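Local coordinates for SOXX (PDB 2C1D), which forms with SoxA the haem enzyme SoxXA that initiates chemotrophic sulfur oxidation, and as its mono-haem cytochrome c subunit probably transfers electrons, at the interface of chains B and A. Coordinates in Å, arbitrary orientation; residue numbers count along the deposited sequence, not the author numbering. Chains: chain A, SOXX; chain B, SOXA.

The four contacts line one face between the SoxA and SoxX subunits, a heterodimer made largely of loop against loop. Contacts 1 and 2 adjoin, their C-alpha centres about 11 Å apart, and share B:Leu176, which touches A:Ile119 in one and A:Pro92 in the other. Contact 4 lies about 10 Å from contact 1, and the chain links them, since B:Arg230 and B:Ala231 are neighbours. Contact 3 stands at the far end, about 15 Å from contact 2 and 25 Å from contact 4. Holding the face at both ends should limit rocking of one cytochrome on the other.

Contact 1: the interface of chains B and A. Residues chain B 175-176, 230; chain A 96, 100, 116-119.
A loop of the SoxA cytochrome c-type subunit pushes B:Gln175 into a socket of SoxX loops, formed by A:Phe100 with A:Lys96 on one stretch and A:Leu116 to A:Ile119 on another. With CG anti to the backbone N (chi1 -175°) and the chain extended beyond it, the glutamine reaches its amide nitrogen between two main-chain carbonyls. NE2 donates to A:Ala117 O at 2.8 Å in an almost straight bond (179° at H), and to A:Lys96 O at 3.1 Å, approached nearly along the C=O axis. Both acceptors lie in the plane of the amide, which fixes its rotation. The amide oxygen OE1 meets water 1 at 2.9 Å, and this water also reaches A:Ala117 O. B:Arg230 NE makes a weak bond to OE1. Nearer the backbone, B:Gln175 CA sits over the centre of the A:Phe100 ring, 3.7 Å from its centroid, while CG rests near ring atom CZ. A:Ile119 CG1 packs against the amide carbon CD at 3.7 Å, the two side chains running antiparallel alongside each other, and A:Leu116 CD2 also touches CD. A leucine here would probably leave the carbonyls of A:Ala117 and A:Lys96 without their shared amide donor. Beyond, A:Ile119 CD1 meets B:Leu176 CD2 at 3.8 Å. The SoxX part of the socket ends just before helix 122-133, the C-terminal helix of its cytochrome c fold.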
ATOM      1  N   GLN B 175      13.974  -5.830  -2.510  1.00 25.88           N
ATOM      2  CA  GLN B 175      15.074  -5.386  -3.351  1.00 26.59           C
ATOM      3  C   GLN B 175      14.921  -3.895  -3.660  1.00 26.73           C
ATOM      4  O   GLN B 175      15.909  -3.194  -3.786  1.00 27.17           O
ATOM      5  CB  GLN B 175      15.183  -6.232  -4.628  1.00 26.44           C
ATOM      6  CG  GLN B 175      16.395  -5.875  -5.488  1.00 26.25           C
ATOM      7  CD  GLN B 175      16.663  -6.882  -6.581  1.00 25.64           C
ATOM      8  OE1 GLN B 175      15.735  -7.502  -7.086  1.00 26.09           O
ATOM      9  NE2 GLN B 175      17.947  -7.085  -6.916  1.00 24.75           N
ATOM     10  N   LEU B 176      13.675  -3.406  -3.696  1.00 26.48           N
ATOM     11  CA  LEU B 176      13.399  -1.990  -3.903  1.00 26.60           C
ATOM     12  C   LEU B 176      13.635  -1.085  -2.689  1.00 26.12           C
ATOM     13  O   LEU B 176      13.661   0.133  -2.854  1.00 26.63           O
ATOM     14  CB  LEU B 176      11.958  -1.792  -4.422  1.00 26.50           C
ATOM     15  CG  LEU B 176      11.692  -2.317  -5.830  1.00 26.10           C
ATOM     16  CD1 LEU B 176      10.204  -2.155  -6.294  1.00 25.24           C
ATOM     17  CD2 LEU B 176      12.639  -1.663  -6.821  1.00 28.63           C
ATOM     18  N   ARG B 230       9.424  -5.955  -4.138  1.00 25.33           N
ATOM     19  CA  ARG B 230      10.289  -7.100  -4.430  1.00 26.32           C
ATOM     20  C   ARG B 230      10.783  -7.766  -3.141  1.00 25.90           C
ATOM     21  O   ARG B 230      12.006  -7.967  -2.945  1.00 26.29           O
ATOM     22  CB  ARG B 230      11.466  -6.729  -5.330  1.00 26.73           C
ATOM     23  CG  ARG B 230      11.062  -6.166  -6.687  1.00 29.67           C
ATOM     24  CD  ARG B 230      12.229  -5.706  -7.541  1.00 32.16           C
ATOM     25  NE  ARG B 230      12.721  -6.825  -8.310  1.00 38.27           N
ATOM     26  CZ  ARG B 230      12.543  -7.009  -9.609  1.00 38.55           C
ATOM     27  NH1 ARG B 230      11.968  -6.097 -10.376  1.00 41.81           N
ATOM     28  NH2 ARG B 230      13.033  -8.100 -10.156  1.00 42.85           N
TER
ATOM     29  N   LYS A  96      22.267  -3.909  -7.419  1.00 29.30           N
ATOM     30  CA  LYS A  96      22.464  -4.293  -6.031  1.00 29.78           C
ATOM     31  C   LYS A  96      21.821  -5.635  -5.813  1.00 30.22           C
ATOM     32  O   LYS A  96      20.723  -5.902  -6.306  1.00 29.48           O
ATOM     33  CB  LYS A  96      21.834  -3.277  -5.074  1.00 30.05           C
ATOM     34  CG  LYS A  96      22.127  -3.533  -3.605  1.00 30.40           C
ATOM     35  CD  LYS A  96      21.592  -2.384  -2.736  1.00 32.02           C
ATOM     36  CE  LYS A  96      21.747  -2.646  -1.237  1.00 32.36           C
ATOM     37  NZ  LYS A  96      21.434  -1.402  -0.461  1.00 32.48           N
ATOM     38  N   PHE A 100      19.336  -6.767   1.860  1.00 29.89           N
ATOM     39  CA  PHE A 100      17.912  -6.398   1.909  1.00 29.06           C
ATOM     40  C   PHE A 100      17.216  -6.997   3.110  1.00 28.59           C
ATOM     41  O   PHE A 100      17.688  -7.975   3.727  1.00 26.77           O
ATOM     42  CB  PHE A 100      17.195  -6.863   0.634  1.00 28.64           C
ATOM     43  CG  PHE A 100      17.820  -6.359  -0.610  1.00 28.34           C
ATOM     44  CD1 PHE A 100      18.266  -7.242  -1.594  1.00 27.86           C
ATOM     45  CD2 PHE A 100      17.963  -5.002  -0.817  1.00 26.51           C
ATOM     46  CE1 PHE A 100      18.858  -6.774  -2.750  1.00 26.00           C
ATOM     47  CE2 PHE A 100      18.550  -4.521  -1.968  1.00 28.13           C
ATOM     48  CZ  PHE A 100      19.021  -5.400  -2.932  1.00 27.30           C
ATOM     49  N   LEU A 116      20.670 -11.846  -5.036  1.00 28.90           N
ATOM     50  CA  LEU A 116      19.652 -11.738  -6.063  1.00 28.39           C
ATOM     51  C   LEU A 116      20.258 -11.338  -7.401  1.00 27.77           C
ATOM     52  O   LEU A 116      21.329 -10.703  -7.451  1.00 28.44           O
ATOM     53  CB  LEU A 116      18.667 -10.640  -5.658  1.00 28.12           C
ATOM     54  CG  LEU A 116      17.382 -10.961  -4.893  1.00 30.09           C
ATOM     55  CD1 LEU A 116      17.421 -12.236  -4.073  1.00 27.90           C
ATOM     56  CD2 LEU A 116      16.921  -9.760  -4.074  1.00 28.37           C
ATOM     57  N   ALA A 117      19.556 -11.633  -8.489  1.00 26.93           N
ATOM     58  CA  ALA A 117      19.831 -10.921  -9.735  1.00 27.58           C
ATOM     59  C   ALA A 117      19.617  -9.422  -9.503  1.00 27.44           C
ATOM     60  O   ALA A 117      18.625  -9.024  -8.867  1.00 27.35           O
ATOM     61  CB  ALA A 117      18.913 -11.392 -10.856  1.00 28.09           C
ATOM     62  N   PRO A 118      20.486  -8.581 -10.049  1.00 26.69           N
ATOM     63  CA  PRO A 118      20.260  -7.136  -9.957  1.00 26.88           C
ATOM     64  C   PRO A 118      19.062  -6.780 -10.833  1.00 26.43           C
ATOM     65  O   PRO A 118      18.736  -7.540 -11.756  1.00 24.89           O
ATOM     66  CB  PRO A 118      21.546  -6.542 -10.524  1.00 26.64           C
ATOM     67  CG  PRO A 118      22.034  -7.570 -11.483  1.00 27.00           C
ATOM     68  CD  PRO A 118      21.696  -8.890 -10.834  1.00 27.44           C
ATOM     69  N   ILE A 119      18.400  -5.668 -10.543  1.00 25.68           N
ATOM     70  CA  ILE A 119      17.207  -5.312 -11.308  1.00 26.24           C
ATOM     71  C   ILE A 119      17.562  -5.077 -12.786  1.00 25.59           C
ATOM     72  O   ILE A 119      16.860  -5.512 -13.688  1.00 25.23           O
ATOM     73  CB  ILE A 119      16.490  -4.079 -10.675  1.00 26.98           C
ATOM     74  CG1 ILE A 119      16.033  -4.414  -9.236  1.00 27.83           C
ATOM     75  CG2 ILE A 119      15.323  -3.598 -11.595  1.00 26.09           C
ATOM     76  CD1 ILE A 119      15.695  -3.180  -8.402  1.00 29.90           C
TER
HETATM   77  O   HOH W   1      16.014  -9.814  -8.891  1.00 35.15           O

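Contact 2: the interface of chains B and A. Residues chain B 172, 176-178; chain A 83, 88-90, 92.
The guanidinium of B:Arg172 meets its partners at its edge: A:Gly88 O, the carbonyl group of A:Thr89, that of its own chain's B:Glu177, and, weakly, water 2. The SoxX carbonyls belong to the loop of this cytochrome c that carries the axial haem ligand A:Met91. NH1 donates to A:Gly88 O at 2.9 Å, nearly straight (174° at H), and NH2 to A:Thr89 O at 2.9 Å; both donors stand well above their carbonyl planes. B:Glu177 O takes NE at 2.9 Å and NH2 at 3.1 Å side-on, a grip from within SoxA that fixes how the planar group is turned. The bend at chi3 (69°) lets the group serve B:Glu177 O and the SoxX carbonyls together. A lysine in its place would probably be unable to span A:Gly88 O, A:Thr89 O and B:Glu177 O together, leaving some of these carbonyls without their donor. Water 2 joins A:Lys83 NZ (2.8 Å) and A:Phe90 O to the carbonyls of B:Leu176 and B:Glu177. The carboxylate of B:Glu177 stays 4.7 Å from A:Lys83 NZ by its OE1, so their opposite charges may attract without contact. On the apolar side, B:Met178 crosses A:Phe90 at about a right angle; its methyl CE comes in above the ring plane, beyond the rim, 3.6 Å from CE1, with SD and CG lower, toward the edge. B:Leu176 CD2 lies against A:Pro92 CB, 3.7 Å away.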
ATOM      1  N   ARG B 172      12.171  -0.777   5.463  1.00 26.79           N
ATOM      2  CA  ARG B 172      12.279  -0.623   4.025  1.00 27.16           C
ATOM      3  C   ARG B 172      12.536  -1.992   3.452  1.00 27.13           C
ATOM      4  O   ARG B 172      13.664  -2.479   3.484  1.00 28.46           O
ATOM      5  CB  ARG B 172      13.387   0.352   3.669  1.00 27.79           C
ATOM      6  CG  ARG B 172      13.079   1.766   4.145  1.00 28.55           C
ATOM      7  CD  ARG B 172      14.140   2.761   3.847  1.00 30.02           C
ATOM      8  NE  ARG B 172      14.206   2.998   2.412  1.00 31.69           N
ATOM      9  CZ  ARG B 172      14.732   4.048   1.844  1.00 31.82           C
ATOM     10  NH1 ARG B 172      15.259   5.038   2.579  1.00 32.24           N
ATOM     11  NH2 ARG B 172      14.721   4.129   0.520  1.00 31.45           N
ATOM     12  N   LEU B 176      13.675  -3.406  -3.696  1.00 26.48           N
ATOM     13  CA  LEU B 176      13.399  -1.990  -3.903  1.00 26.60           C
ATOM     14  C   LEU B 176      13.635  -1.085  -2.689  1.00 26.12           C
ATOM     15  O   LEU B 176      13.661   0.133  -2.854  1.00 26.63           O
ATOM     16  CB  LEU B 176      11.958  -1.792  -4.422  1.00 26.50           C
ATOM     17  CG  LEU B 176      11.692  -2.317  -5.830  1.00 26.10           C
ATOM     18  CD1 LEU B 176      10.204  -2.155  -6.294  1.00 25.24           C
ATOM     19  CD2 LEU B 176      12.639  -1.663  -6.821  1.00 28.63           C
ATOM     20  N   GLU B 177      13.783  -1.681  -1.502  1.00 25.55           N
ATOM     21  CA  GLU B 177      14.114  -0.988  -0.270  1.00 25.50           C
ATOM     22  C   GLU B 177      13.122   0.145   0.030  1.00 25.59           C
ATOM     23  O   GLU B 177      13.500   1.310   0.133  1.00 25.38           O
ATOM     24  CB  GLU B 177      15.563  -0.499  -0.300  1.00 25.79           C
ATOM     25  CG  GLU B 177      16.570  -1.657  -0.412  1.00 26.46           C
ATOM     26  CD  GLU B 177      18.022  -1.204  -0.264  1.00 29.66           C
ATOM     27  OE1 GLU B 177      18.723  -1.024  -1.292  1.00 27.18           O
ATOM     28  OE2 GLU B 177      18.438  -1.018   0.891  1.00 32.64           O
ATOM     29  N   MET B 178      11.859  -0.233   0.191  1.00 25.07           N
ATOM     30  CA  MET B 178      10.766   0.711   0.355  1.00 25.16           C
ATOM     31  C   MET B 178       9.848   0.335   1.512  1.00 25.19           C
ATOM     32  O   MET B 178       9.444  -0.824   1.688  1.00 25.94           O
ATOM     33  CB  MET B 178       9.966   0.814  -0.944  1.00 25.74           C
ATOM     34  CG  MET B 178      10.693   1.499  -2.071  1.00 26.17           C
ATOM     35  SD  MET B 178       9.825   1.444  -3.669  1.00 25.83           S
ATOM     36  CE  MET B 178      11.125   2.292  -4.673  1.00 26.66           C
TER
ATOM     37  N   LYS A  83      21.806   5.464  -3.746  1.00 33.46           N
ATOM     38  CA  LYS A  83      22.089   5.611  -2.318  1.00 34.50           C
ATOM     39  C   LYS A  83      23.532   5.982  -1.985  1.00 35.53           C
ATOM     40  O   LYS A  83      23.806   6.419  -0.865  1.00 35.14           O
ATOM     41  CB  LYS A  83      21.739   4.326  -1.567  1.00 34.68           C
ATOM     42  CG  LYS A  83      20.228   4.077  -1.412  1.00 36.02           C
ATOM     43  CD  LYS A  83      19.699   3.012  -2.376  1.00 35.90           C
ATOM     44  CE  LYS A  83      18.346   2.429  -1.931  1.00 36.36           C
ATOM     45  NZ  LYS A  83      17.244   3.431  -1.845  1.00 33.70           N
ATOM     46  N   GLY A  88      19.994   7.481   1.889  1.00 38.17           N
ATOM     47  CA  GLY A  88      18.609   7.180   2.221  1.00 37.14           C
ATOM     48  C   GLY A  88      17.576   7.473   1.140  1.00 35.87           C
ATOM     49  O   GLY A  88      16.397   7.456   1.424  1.00 36.73           O
ATOM     50  N   THR A  89      17.996   7.720  -0.094  1.00 33.78           N
ATOM     51  CA  THR A  89      17.073   8.092  -1.152  1.00 32.48           C
ATOM     52  C   THR A  89      16.027   7.014  -1.440  1.00 31.74           C
ATOM     53  O   THR A  89      16.264   5.820  -1.260  1.00 30.87           O
ATOM     54  CB  THR A  89      17.811   8.467  -2.443  1.00 31.65           C
ATOM     55  OG1 THR A  89      16.865   8.862  -3.448  1.00 31.82           O
ATOM     56  CG2 THR A  89      18.551   7.280  -3.062  1.00 31.54           C
ATOM     57  N   PHE A  90      14.864   7.477  -1.892  1.00 30.63           N
ATOM     58  CA  PHE A  90      13.734   6.613  -2.247  1.00 29.79           C
ATOM     59  C   PHE A  90      14.070   5.883  -3.549  1.00 28.89           C
ATOM     60  O   PHE A  90      13.568   4.796  -3.799  1.00 29.13           O
ATOM     61  CB  PHE A  90      12.467   7.498  -2.361  1.00 29.92           C
ATOM     62  CG  PHE A  90      11.209   6.785  -2.791  1.00 29.40           C
ATOM     63  CD1 PHE A  90      10.846   5.539  -2.268  1.00 30.53           C
ATOM     64  CD2 PHE A  90      10.356   7.396  -3.699  1.00 30.10           C
ATOM     65  CE1 PHE A  90       9.646   4.915  -2.672  1.00 30.78           C
ATOM     66  CE2 PHE A  90       9.167   6.759  -4.127  1.00 32.57           C
ATOM     67  CZ  PHE A  90       8.813   5.525  -3.588  1.00 29.26           C
ATOM     68  N   PRO A  92      15.515   3.380  -5.838  1.00 26.70           N
ATOM     69  CA  PRO A  92      16.108   2.073  -5.580  1.00 26.36           C
ATOM     70  C   PRO A  92      17.410   1.913  -6.374  1.00 25.85           C
ATOM     71  O   PRO A  92      17.651   2.652  -7.316  1.00 26.26           O
ATOM     72  CB  PRO A  92      15.023   1.101  -6.052  1.00 26.56           C
ATOM     73  CG  PRO A  92      14.328   1.861  -7.206  1.00 27.24           C
ATOM     74  CD  PRO A  92      14.373   3.308  -6.773  1.00 26.34           C
TER
HETATM   75  O   HOH W   2      14.620   2.716  -2.422  1.00 22.11           O

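Contact 3: the interface of chains B and A. Residues chain B 187, 190-192, 197; chain A 57-59.
The short strand 191-192 of SoxA and the loop just before it meet a SoxX loop, A:Gly57 to A:Ile59, at one end of the heterodimer interface; B:Leu197, just beyond strand 195-196, adds its CD1 methyl. B:Met191 and A:Thr58 are tied by two hydrogen bonds running in opposite directions. The backbone N of B:Met191 donates to the threonine hydroxyl OG1 at 2.9 Å (168° at H), and the backbone N of A:Thr58 returns a bond to B:Met191 O at 3.0 Å. The hydroxyl is placed for this by chi1 of 52°, which sets OG1 between the backbone N and the carbonyl carbon, the crowded position. The same oxygen touches B:Met191 CB at 3.5 Å, the two side chains running alongside in the same sense. The link thus combines a main-chain bond with a bond to a side-chain hydroxyl, and SD of the methionine takes no part in these bonds.

Next to it, A:Ile59 extends its CD1 methyl among SoxA side chains: B:Asn190 CB at 3.8 Å, B:Leu197 CD1 at 4.1 Å, and the amide of B:Asn187, which the isoleucine crosses at about a right angle. CG1, on the same branch, passes near B:Met191 O. The asparagine amides are steadied within SoxA: B:Asn190 ND2 donates in the carbonyl plane to a lone pair of B:Asn187 OD1 at 3.1 Å, and that OD1 also lies 3.6 Å from A:Ile59 CD1.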
ATOM      1  N   ASN B 187       5.523  10.774   0.205  1.00 29.47           N
ATOM      2  CA  ASN B 187       5.099  11.085  -1.150  1.00 28.49           C
ATOM      3  C   ASN B 187       3.585  11.173  -1.393  1.00 27.61           C
ATOM      4  O   ASN B 187       3.153  11.158  -2.539  1.00 26.75           O
ATOM      5  CB  ASN B 187       5.741  10.112  -2.143  1.00 27.89           C
ATOM      6  CG  ASN B 187       7.192  10.419  -2.392  1.00 29.47           C
ATOM      7  OD1 ASN B 187       7.518  11.412  -3.048  1.00 28.71           O
ATOM      8  ND2 ASN B 187       8.077   9.599  -1.838  1.00 27.57           N
ATOM      9  N   ASN B 190       1.736  12.951  -4.502  1.00 28.57           N
ATOM     10  CA  ASN B 190       2.488  12.785  -5.740  1.00 27.82           C
ATOM     11  C   ASN B 190       1.936  11.667  -6.601  1.00 27.64           C
ATOM     12  O   ASN B 190       1.107  10.871  -6.143  1.00 25.95           O
ATOM     13  CB  ASN B 190       3.973  12.568  -5.426  1.00 28.48           C
ATOM     14  CG  ASN B 190       4.637  13.842  -4.822  1.00 30.19           C
ATOM     15  OD1 ASN B 190       4.179  14.969  -5.065  1.00 32.79           O
ATOM     16  ND2 ASN B 190       5.710  13.660  -4.079  1.00 29.69           N
ATOM     17  N   MET B 191       2.391  11.636  -7.856  1.00 26.86           N
ATOM     18  CA  MET B 191       2.034  10.600  -8.800  1.00 27.46           C
ATOM     19  C   MET B 191       3.171   9.597  -8.869  1.00 26.99           C
ATOM     20  O   MET B 191       4.325   9.967  -9.109  1.00 27.38           O
ATOM     21  CB  MET B 191       1.790  11.195 -10.183  1.00 27.56           C
ATOM     22  CG  MET B 191       0.636  12.174 -10.268  1.00 28.37           C
ATOM     23  SD  MET B 191      -0.969  11.534  -9.754  1.00 29.57           S
ATOM     24  CE  MET B 191      -1.255  10.279 -10.967  1.00 29.08           C
ATOM     25  N   ILE B 192       2.853   8.335  -8.607  1.00 26.37           N
ATOM     26  CA  ILE B 192       3.743   7.248  -8.938  1.00 26.55           C
ATOM     27  C   ILE B 192       3.126   6.536 -10.129  1.00 26.13           C
ATOM     28  O   ILE B 192       2.092   5.871 -10.020  1.00 25.69           O
ATOM     29  CB  ILE B 192       4.046   6.349  -7.674  1.00 26.63           C
ATOM     30  CG1 ILE B 192       5.254   5.445  -7.915  1.00 27.34           C
ATOM     31  CG2 ILE B 192       2.844   5.526  -7.224  1.00 28.37           C
ATOM     32  CD1 ILE B 192       6.042   5.214  -6.634  1.00 27.80           C
ATOM     33  N   LEU B 197      -0.809   9.023  -5.048  1.00 26.10           N
ATOM     34  CA  LEU B 197      -0.535   8.447  -3.763  1.00 26.16           C
ATOM     35  C   LEU B 197      -1.363   9.100  -2.661  1.00 26.46           C
ATOM     36  O   LEU B 197      -1.364  10.329  -2.504  1.00 26.69           O
ATOM     37  CB  LEU B 197       0.949   8.558  -3.408  1.00 26.50           C
ATOM     38  CG  LEU B 197       1.818   7.422  -3.931  1.00 27.41           C
ATOM     39  CD1 LEU B 197       3.299   7.811  -3.890  1.00 28.24           C
ATOM     40  CD2 LEU B 197       1.563   6.103  -3.186  1.00 27.09           C
TER
ATOM     41  N   GLY A  57       5.712  10.046 -13.510  1.00 27.50           N
ATOM     42  CA  GLY A  57       5.510  10.357 -12.113  1.00 27.89           C
ATOM     43  C   GLY A  57       6.006  11.745 -11.755  1.00 27.68           C
ATOM     44  O   GLY A  57       6.632  12.413 -12.583  1.00 27.57           O
ATOM     45  N   THR A  58       5.736  12.150 -10.522  1.00 27.87           N
ATOM     46  CA  THR A  58       6.161  13.442  -9.986  1.00 28.86           C
ATOM     47  C   THR A  58       6.857  13.257  -8.662  1.00 29.59           C
ATOM     48  O   THR A  58       6.894  14.181  -7.843  1.00 30.78           O
ATOM     49  CB  THR A  58       4.959  14.399  -9.793  1.00 29.04           C
ATOM     50  OG1 THR A  58       3.921  13.753  -9.033  1.00 28.27           O
ATOM     51  CG2 THR A  58       4.313  14.734 -11.125  1.00 30.09           C
ATOM     52  N   ILE A  59       7.420  12.071  -8.450  1.00 29.27           N
ATOM     53  CA  ILE A  59       8.162  11.770  -7.229  1.00 29.16           C
ATOM     54  C   ILE A  59       9.464  12.595  -7.179  1.00 30.23           C
ATOM     55  O   ILE A  59       9.868  13.101  -6.124  1.00 29.69           O
ATOM     56  CB  ILE A  59       8.496  10.269  -7.195  1.00 29.37           C
ATOM     57  CG1 ILE A  59       7.217   9.406  -7.119  1.00 28.40           C
ATOM     58  CG2 ILE A  59       9.497   9.912  -6.069  1.00 29.30           C
ATOM     59  CD1 ILE A  59       6.360   9.592  -5.883  1.00 29.54           C
TER

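Contact 4: the interface of chains B and A. Residues chain B 231-232; chain A 103-104, 109-111.
This is a water-mediated loop-to-loop edge of the SoxA–SoxX heterodimer, where B:Ala231 and B:Glu232 lie against SoxX loop stretches A:Pro103 to A:Gly104 and A:Gly109 to A:Ala111, adding to the join between the subunits. B:Ala231 and A:Pro103 form an antiparallel beta bridge, and beside it the backbones come close, with B:Ala231 CA 3.6 Å from A:Gly104 CA. The lack of a side chain on the glycine may allow this approach. From another direction, A:Gly109 O faces B:Glu232 CA at 3.4 Å.

B:Glu232 provides the main side-chain contact. Its CG points away from the backbone N (chi1 -174°) and the chain stays extended, carrying the carboxylate past A:Ala111. The alanine methyl CB touches carboxylate oxygen OE2 at 3.5 Å and its carbon CD at 3.8 Å, while CG of the glutamate runs by A:Ala111 N.

Two waters tie the chains. Water 4 bridges the carboxylate and a SoxX carbonyl, 2.8 Å from B:Glu232 OE2 and 2.7 Å from A:Pro103 O. Water 3 joins main chain to main chain, lying 2.8 Å from both B:Ala231 O and A:Gly109 N.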
ATOM      1  N   ALA B 231       9.822  -8.113  -2.286  1.00 25.61           N
ATOM      2  CA  ALA B 231      10.074  -8.756  -0.985  1.00 25.34           C
ATOM      3  C   ALA B 231       9.296 -10.045  -0.813  1.00 25.53           C
ATOM      4  O   ALA B 231       8.276 -10.280  -1.481  1.00 25.05           O
ATOM      5  CB  ALA B 231       9.681  -7.835   0.181  1.00 24.94           C
ATOM      6  N   GLU B 232       9.763 -10.826   0.165  1.00 25.63           N
ATOM      7  CA  GLU B 232       9.000 -11.901   0.756  1.00 25.83           C
ATOM      8  C   GLU B 232       7.928 -11.235   1.587  1.00 24.97           C
ATOM      9  O   GLU B 232       8.228 -10.463   2.499  1.00 24.35           O
ATOM     10  CB  GLU B 232       9.892 -12.758   1.660  1.00 25.86           C
ATOM     11  CG  GLU B 232       9.181 -13.992   2.202  1.00 27.66           C
ATOM     12  CD  GLU B 232       9.953 -14.721   3.307  1.00 29.68           C
ATOM     13  OE1 GLU B 232       9.301 -15.551   3.969  1.00 29.32           O
ATOM     14  OE2 GLU B 232      11.175 -14.449   3.531  1.00 28.24           O
TER
ATOM     15  N   PRO A 103      14.328 -10.219   1.490  1.00 26.91           N
ATOM     16  CA  PRO A 103      14.560 -10.208   0.049  1.00 26.10           C
ATOM     17  C   PRO A 103      13.567 -11.129  -0.637  1.00 25.81           C
ATOM     18  O   PRO A 103      13.296 -12.263  -0.160  1.00 24.62           O
ATOM     19  CB  PRO A 103      16.016 -10.702  -0.094  1.00 26.31           C
ATOM     20  CG  PRO A 103      16.290 -11.469   1.149  1.00 26.66           C
ATOM     21  CD  PRO A 103      15.504 -10.724   2.230  1.00 27.82           C
ATOM     22  N   GLY A 104      13.014 -10.645  -1.744  1.00 25.91           N
ATOM     23  CA  GLY A 104      11.997 -11.384  -2.469  1.00 26.25           C
ATOM     24  C   GLY A 104      12.512 -11.999  -3.748  1.00 26.82           C
ATOM     25  O   GLY A 104      13.563 -11.633  -4.246  1.00 27.49           O
ATOM     26  N   GLY A 109       6.348 -12.654  -4.087  1.00 26.32           N
ATOM     27  CA  GLY A 109       6.089 -12.648  -2.672  1.00 26.44           C
ATOM     28  C   GLY A 109       6.794 -13.755  -1.900  1.00 26.32           C
ATOM     29  O   GLY A 109       6.601 -13.860  -0.682  1.00 25.79           O
ATOM     30  N   LYS A 110       7.596 -14.565  -2.584  1.00 25.96           N
ATOM     31  CA  LYS A 110       8.363 -15.627  -1.931  1.00 26.02           C
ATOM     32  C   LYS A 110       9.796 -15.151  -1.652  1.00 26.09           C
ATOM     33  O   LYS A 110      10.289 -14.180  -2.254  1.00 26.04           O
ATOM     34  CB  LYS A 110       8.379 -16.895  -2.775  1.00 26.06           C
ATOM     35  CG  LYS A 110       6.999 -17.266  -3.400  1.00 29.57           C
ATOM     36  CD  LYS A 110       6.001 -17.844  -2.387  1.00 30.11           C
ATOM     37  CE  LYS A 110       4.569 -17.895  -2.996  1.00 31.93           C
ATOM     38  NZ  LYS A 110       4.471 -18.837  -4.160  1.00 34.29           N
ATOM     39  N   ALA A 111      10.454 -15.839  -0.723  1.00 25.28           N
ATOM     40  CA  ALA A 111      11.819 -15.534  -0.377  1.00 25.91           C
ATOM     41  C   ALA A 111      12.709 -15.784  -1.589  1.00 25.85           C
ATOM     42  O   ALA A 111      12.576 -16.786  -2.301  1.00 24.98           O
ATOM     43  CB  ALA A 111      12.290 -16.390   0.833  1.00 25.85           C
TER
HETATM   44  O   HOH W   3       8.658 -11.077  -4.141  1.00 26.45           O
HETATM   45  O   HOH W   4      13.283 -13.024   2.480  1.00 35.23           O